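Local coordinates for envelope protein (White spot syndrome virus, PDB 7DDA) that forms part of the viral envelope and, through sulfate-binding sites in this C-terminal domain, binds heparin, probably serving in attachment to host cells, at residues A[100-105]-A[165-170]. Residues are numbered along the deposited sequence; the frame is centred on the assembly and turned at random.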
ATOM      1  N   TYR A 100      15.396   5.198  -9.636  1.00 22.02           N
ATOM      2  CA  TYR A 100      15.521   3.775  -9.906  1.00 18.83           C
ATOM      3  C   TYR A 100      15.027   3.454 -11.305  1.00 18.66           C
ATOM      4  O   TYR A 100      14.209   4.183 -11.874  1.00 19.41           O
ATOM      5  CB  TYR A 100      14.753   2.963  -8.853  1.00 17.50           C
ATOM      6  CG  TYR A 100      15.376   3.189  -7.510  1.00 20.56           C
ATOM      7  CD1 TYR A 100      16.445   2.408  -7.077  1.00 17.31           C
ATOM      8  CD2 TYR A 100      14.962   4.249  -6.709  1.00 20.49           C
ATOM      9  CE1 TYR A 100      17.053   2.649  -5.858  1.00 16.68           C
ATOM     10  CE2 TYR A 100      15.571   4.498  -5.489  1.00 21.18           C
ATOM     11  CZ  TYR A 100      16.613   3.702  -5.072  1.00 19.08           C
ATOM     12  OH  TYR A 100      17.199   3.969  -3.854  1.00 20.61           O
ATOM     13  N   GLY A 101      15.545   2.362 -11.854  1.00 20.97           N
ATOM     14  CA  GLY A 101      15.070   1.827 -13.120  1.00 15.75           C
ATOM     15  C   GLY A 101      14.575   0.404 -12.950  1.00 19.59           C
ATOM     16  O   GLY A 101      15.157  -0.377 -12.195  1.00 23.22           O
ATOM     17  N   LEU A 102      13.495   0.072 -13.651  1.00 18.71           N
ATOM     18  CA  LEU A 102      13.019  -1.300 -13.770  1.00 20.43           C
ATOM     19  C   LEU A 102      13.063  -1.692 -15.243  1.00 21.79           C
ATOM     20  O   LEU A 102      12.415  -1.052 -16.081  1.00 21.72           O
ATOM     21  CB  LEU A 102      11.595  -1.445 -13.209  1.00 20.09           C
ATOM     22  CG  LEU A 102      10.917  -2.825 -13.289  1.00 25.27           C
ATOM     23  CD1 LEU A 102       9.971  -3.070 -12.107  1.00 24.59           C
ATOM     24  CD2 LEU A 102      10.165  -3.018 -14.602  1.00 22.54           C
ATOM     25  N   ARG A 103      13.802  -2.749 -15.558  1.00 21.13           N
ATOM     26  CA  ARG A 103      13.869  -3.253 -16.924  1.00 23.56           C
ATOM     27  C   ARG A 103      13.029  -4.513 -17.090  1.00 26.04           C
ATOM     28  O   ARG A 103      13.169  -5.478 -16.322  1.00 24.31           O
ATOM     29  CB  ARG A 103      15.309  -3.543 -17.344  1.00 23.21           C
ATOM     30  CG  ARG A 103      15.467  -3.560 -18.859  1.00 24.03           C
ATOM     31  CD  ARG A 103      16.904  -3.856 -19.276  1.00 20.09           C
ATOM     32  NE  ARG A 103      17.854  -2.870 -18.767  1.00 16.59           N
ATOM     33  CZ  ARG A 103      18.008  -1.636 -19.253  1.00 20.17           C
ATOM     34  NH1 ARG A 103      17.281  -1.216 -20.284  1.00 21.54           N
ATOM     35  NH2 ARG A 103      18.894  -0.812 -18.706  1.00 19.57           N
ATOM     36  N   ASN A 104      12.167  -4.495 -18.105  1.00 27.91           N
ATOM     37  CA  ASN A 104      11.423  -5.676 -18.513  1.00 28.79           C
ATOM     38  C   ASN A 104      12.391  -6.683 -19.133  1.00 30.32           C
ATOM     39  O   ASN A 104      13.051  -6.392 -20.133  1.00 32.74           O
ATOM     40  CB  ASN A 104      10.320  -5.267 -19.495  1.00 27.13           C
ATOM     41  CG  ASN A 104       9.513  -6.457 -20.038  1.00 31.51           C
ATOM     42  OD1 ASN A 104       9.708  -7.619 -19.648  1.00 26.06           O
ATOM     43  ND2 ASN A 104       8.587  -6.156 -20.941  1.00 27.67           N
ATOM     44  N   LYS A 105      12.502  -7.857 -18.519  1.00 28.79           N
ATOM     45  CA  LYS A 105      13.360  -8.921 -19.023  1.00 30.23           C
ATOM     46  C   LYS A 105      12.566 -10.131 -19.503  1.00 36.59           C
ATOM     47  O   LYS A 105      13.135 -11.212 -19.657  1.00 36.61           O
ATOM     48  CB  LYS A 105      14.352  -9.348 -17.946  1.00 33.15           C
ATOM     49  CG  LYS A 105      15.233  -8.224 -17.478  1.00 32.00           C
ATOM     50  CD  LYS A 105      16.239  -7.896 -18.544  1.00 29.10           C
ATOM     51  CE  LYS A 105      17.577  -8.438 -18.156  1.00 28.00           C
ATOM     52  NZ  LYS A 105      18.568  -8.243 -19.237  1.00 35.48           N
ATOM     53  N   PHE A 165       6.275  -2.095  -6.839  1.00 20.53           N
ATOM     54  CA  PHE A 165       6.075  -2.094  -8.281  1.00 18.66           C
ATOM     55  C   PHE A 165       4.913  -3.016  -8.600  1.00 22.55           C
ATOM     56  O   PHE A 165       4.973  -4.217  -8.299  1.00 20.90           O
ATOM     57  CB  PHE A 165       7.333  -2.556  -9.017  1.00 19.51           C
ATOM     58  CG  PHE A 165       8.529  -1.686  -8.779  1.00 19.17           C
ATOM     59  CD1 PHE A 165       9.311  -1.857  -7.643  1.00 20.09           C
ATOM     60  CD2 PHE A 165       8.884  -0.719  -9.685  1.00 14.67           C
ATOM     61  CE1 PHE A 165      10.417  -1.057  -7.426  1.00 17.78           C
ATOM     62  CE2 PHE A 165       9.984   0.070  -9.472  1.00 17.78           C
ATOM     63  CZ  PHE A 165      10.751  -0.095  -8.345  1.00 16.76           C
ATOM     64  N   PHE A 166       3.869  -2.458  -9.215  1.00 21.86           N
ATOM     65  CA  PHE A 166       2.679  -3.217  -9.608  1.00 23.32           C
ATOM     66  C   PHE A 166       2.741  -3.445 -11.112  1.00 27.30           C
ATOM     67  O   PHE A 166       2.438  -2.545 -11.901  1.00 26.15           O
ATOM     68  CB  PHE A 166       1.408  -2.497  -9.184  1.00 21.08           C
ATOM     69  CG  PHE A 166       1.388  -2.140  -7.718  1.00 22.94           C
ATOM     70  CD1 PHE A 166       1.276  -3.131  -6.756  1.00 24.99           C
ATOM     71  CD2 PHE A 166       1.523  -0.826  -7.301  1.00 19.65           C
ATOM     72  CE1 PHE A 166       1.258  -2.818  -5.411  1.00 25.59           C
ATOM     73  CE2 PHE A 166       1.510  -0.511  -5.964  1.00 20.91           C
ATOM     74  CZ  PHE A 166       1.371  -1.506  -5.013  1.00 17.42           C
ATOM     75  N   LEU A 167       3.116  -4.666 -11.496  1.00 28.54           N
ATOM     76  CA  LEU A 167       3.468  -4.999 -12.870  1.00 28.88           C
ATOM     77  C   LEU A 167       2.333  -5.743 -13.567  1.00 34.24           C
ATOM     78  O   LEU A 167       1.781  -6.707 -13.024  1.00 30.61           O
ATOM     79  CB  LEU A 167       4.754  -5.822 -12.873  1.00 26.23           C
ATOM     80  CG  LEU A 167       5.959  -4.941 -12.544  1.00 26.48           C
ATOM     81  CD1 LEU A 167       7.086  -5.776 -11.994  1.00 29.97           C
ATOM     82  CD2 LEU A 167       6.435  -4.217 -13.799  1.00 27.77           C
ATOM     83  N   ASN A 168       1.986  -5.286 -14.765  1.00 33.76           N
ATOM     84  CA  ASN A 168       0.947  -5.908 -15.576  1.00 37.11           C
ATOM     85  C   ASN A 168       1.505  -6.138 -16.973  1.00 36.63           C
ATOM     86  O   ASN A 168       1.685  -5.185 -17.735  1.00 36.60           O
ATOM     87  CB  ASN A 168      -0.316  -5.047 -15.619  1.00 38.09           C
ATOM     88  CG  ASN A 168      -1.455  -5.732 -16.345  1.00 46.51           C
ATOM     89  OD1 ASN A 168      -2.384  -5.079 -16.822  1.00 48.50           O
ATOM     90  ND2 ASN A 168      -1.366  -7.055 -16.474  1.00 45.95           N
ATOM     91  N   CYS A 169       1.764  -7.398 -17.307  1.00 36.06           N
ATOM     92  CA  CYS A 169       2.451  -7.766 -18.534  1.00 41.25           C
ATOM     93  C   CYS A 169       1.604  -8.711 -19.386  1.00 47.73           C
ATOM     94  O   CYS A 169       0.809  -9.502 -18.868  1.00 48.92           O
ATOM     95  CB  CYS A 169       3.793  -8.422 -18.217  1.00 37.85           C
ATOM     96  SG  CYS A 169       4.833  -7.391 -17.196  1.00 36.87           S
ATOM     97  N   TRP A 170       1.803  -8.635 -20.702  1.00 45.11           N
ATOM     98  CA  TRP A 170       1.039  -9.438 -21.645  1.00 46.27           C
ATOM     99  C   TRP A 170       1.865  -9.674 -22.904  1.00 43.27           C
ATOM    100  O   TRP A 170       2.877  -9.014 -23.135  1.00 41.96           O
ATOM    101  CB  TRP A 170      -0.283  -8.755 -21.986  1.00 40.83           C
ATOM    102  CG  TRP A 170      -0.095  -7.471 -22.696  1.00 39.05           C
ATOM    103  CD1 TRP A 170       0.001  -7.295 -24.038  1.00 40.55           C
ATOM    104  CD2 TRP A 170       0.028  -6.169 -22.107  1.00 43.99           C
ATOM    105  NE1 TRP A 170       0.181  -5.961 -24.330  1.00 46.04           N
ATOM    106  CE2 TRP A 170       0.200  -5.249 -23.160  1.00 44.88           C
ATOM    107  CE3 TRP A 170       0.014  -5.690 -20.795  1.00 40.15           C
ATOM    108  CZ2 TRP A 170       0.348  -3.879 -22.942  1.00 38.32           C
ATOM    109  CZ3 TRP A 170       0.164  -4.330 -20.585  1.00 37.62           C
ATOM    110  CH2 TRP A 170       0.326  -3.442 -21.652  1.00 31.01           C
TER
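Leu102 and Phe165 face each other from strands of two different sheets, their CA atoms, 8.9 Å apart, being the closest such pair between 100-105 and 165-170, so side chains alone bridge the gap. Leu102 stands at the centre. With its CG anti to the backbone N (chi1 178°), the side chain extends toward the opposite strand, and both methyl groups reach Leu167. CD1 does most of the work: it comes obliquely against the Phe165 ring, 3.5 Å from CD2 of Phe165, as the two side chains run past each other in opposite directions. The same methyl lies 4.0 Å from CD1 of Leu167, which reaches out tip to tip with Leu102, while CD2 of Leu102 meets CD2 of Leu167, also at 4.0 Å. One branched leucine thus fills the interval between an aromatic ring and a second leucine, all three buried and apolar, as suits the interior of a two-sheet packing. Phe165 and Leu167 are two residues apart on their strand and therefore project from the same face; Phe166 and Asn168, alternating with them, turn to the other side, where a second subunit packs against both. Cys169 continues the inward row and forms a disulfide with Cys111 of strand 110-120, tying neighbouring strands of one sheet together. Across the core, strand 95-104 is hydrogen-bonded between strands 80-89 and 145-153, whereas strand 160-170 runs between strands 30-40 and 110-120; the contact joins these two antiparallel sheets as in a beta sandwich, with Val37, Phe80 and Cys113 packing around Phe165 and Leu167.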